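Local structure of mevalonate kinase, putative (Leishmania major, 2HFS) at residues N250-H253 with D254-Q258. The protein probably catalyses the ATP-dependent phosphorylation of (R)-mevalonate to (R)-5-phosphomevalonate, an early step of isoprenoid and sterol biosynthesis. Sequence-based numbering, arbitrary orientation.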
# COMPACT_ATOMS: atom_id res chain seq x y z
N ASN A 250 -7.85 8.09 -15.07
CA ASN A 250 -9.18 7.73 -15.60
C ASN A 250 -9.07 6.70 -16.73
O ASN A 250 -9.84 5.74 -16.81
CB ASN A 250 -9.91 8.99 -16.10
CG ASN A 250 -10.39 9.85 -14.97
OD1 ASN A 250 -10.48 9.40 -13.84
ND2 ASN A 250 -10.71 11.12 -15.27
N ALA A 251 -8.08 6.92 -17.59
CA ALA A 251 -7.84 6.04 -18.72
C ALA A 251 -7.44 4.67 -18.21
O ALA A 251 -7.88 3.65 -18.75
CB ALA A 251 -6.76 6.61 -19.63
N ASN A 252 -6.61 4.65 -17.17
CA ASN A 252 -6.18 3.41 -16.55
C ASN A 252 -7.35 2.66 -15.94
O ASN A 252 -7.47 1.46 -16.14
CB ASN A 252 -5.10 3.65 -15.47
CG ASN A 252 -4.28 2.38 -15.13
OD1 ASN A 252 -3.29 2.48 -14.38
ND2 ASN A 252 -4.66 1.21 -15.65
N HIS A 253 -8.21 3.35 -15.20
CA HIS A 253 -9.42 2.72 -14.67
C HIS A 253 -10.22 2.07 -15.80
O HIS A 253 -10.67 0.93 -15.70
CB HIS A 253 -10.32 3.73 -13.95
CG HIS A 253 -11.53 3.11 -13.34
ND1 HIS A 253 -11.49 2.40 -12.16
CD2 HIS A 253 -12.81 3.05 -13.78
CE1 HIS A 253 -12.70 1.95 -11.88
NE2 HIS A 253 -13.53 2.35 -12.83
N ASP A 254 -10.40 2.82 -16.88
CA ASP A 254 -11.13 2.30 -18.03
C ASP A 254 -10.56 0.95 -18.47
O ASP A 254 -11.31 -0.01 -18.61
CB ASP A 254 -11.13 3.31 -19.17
CG ASP A 254 -12.43 3.33 -19.92
OD1 ASP A 254 -13.48 3.04 -19.29
OD2 ASP A 254 -12.51 3.67 -21.12
N LEU A 255 -9.24 0.86 -18.63
CA LEU A 255 -8.58 -0.41 -18.99
C LEU A 255 -8.80 -1.55 -17.96
O LEU A 255 -8.92 -2.72 -18.33
CB LEU A 255 -7.08 -0.18 -19.22
CG LEU A 255 -6.78 0.55 -20.52
CD1 LEU A 255 -5.33 0.97 -20.56
CD2 LEU A 255 -7.12 -0.32 -21.74
N CYS A 256 -8.83 -1.18 -16.69
CA CYS A 256 -9.11 -2.13 -15.59
C CYS A 256 -10.51 -2.68 -15.68
O CYS A 256 -10.73 -3.86 -15.44
CB CYS A 256 -8.90 -1.47 -14.23
SG CYS A 256 -7.15 -1.19 -13.93
N ARG A 257 -11.47 -1.83 -16.05
CA ARG A 257 -12.83 -2.30 -16.30
C ARG A 257 -12.84 -3.34 -17.42
O ARG A 257 -13.60 -4.29 -17.36
CB ARG A 257 -13.76 -1.15 -16.69
CG ARG A 257 -13.97 -0.05 -15.66
CD ARG A 257 -15.08 0.89 -16.06
NE ARG A 257 -16.38 0.20 -16.14
CZ ARG A 257 -17.50 0.77 -16.57
NH1 ARG A 257 -17.49 2.04 -16.95
NH2 ARG A 257 -18.63 0.07 -16.63
N GLN A 258 -11.97 -3.17 -18.42
CA GLN A 258 -11.95 -4.03 -19.61
C GLN A 258 -11.28 -5.38 -19.37
O GLN A 258 -11.44 -6.29 -20.17
CB GLN A 258 -11.30 -3.31 -20.80
CG GLN A 258 -12.01 -2.01 -21.17
CD GLN A 258 -11.49 -1.38 -22.44
OE1 GLN A 258 -11.43 -2.02 -23.50
NE2 GLN A 258 -11.16 -0.10 -22.37
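Two successive turns of helix 242-258, in the C-terminal part of this GHMP kinase, bring H253 against R257 one turn further on, and regular alpha-helical i to i+4 bonding holds the backbone beneath them. D254 N donates to N250 O at 3.0 Å, L255 N to A251 O, C256 N to N252 O, and R257 N to H253 O at 2.9 Å. H253 sets its CG anti to the backbone N (chi1 -178°), which swings the imidazole out from the helix beside the start of the R257 side chain. There the arginine's methylenes meet the ring obliquely: R257 CG lies 3.7 Å from H253 NE2 and 3.8 Å from H253 CD2, with CD only slightly farther. The guanidinium plane is turned 42° from the imidazole, and R257 NE stays 4.9 Å from H253 NE2, so the touch is made by the aliphatic part of the chain. Both ring nitrogens are bonded: ND1 accepts from the backbone N-H of L283 in strand 280-284, which leaves NE2 to carry the proton toward E267 OE2 in helix 264-275, consistent with a neutral ring protonated at NE2, and the two bonds fix the rotation of the buried ring. R257 NE reaches the same carboxylate through a long, weak ion pair with E267 OE1. On another side of the helix, L255 and A251 pack on I229 of helix 216-239, joining the two helices. N252 and C256 are again one turn apart. The cysteine keeps SG beside its own backbone N (chi1 -71°), leaning back toward the preceding turn, where SG comes to 3.9 Å from N252 ND2.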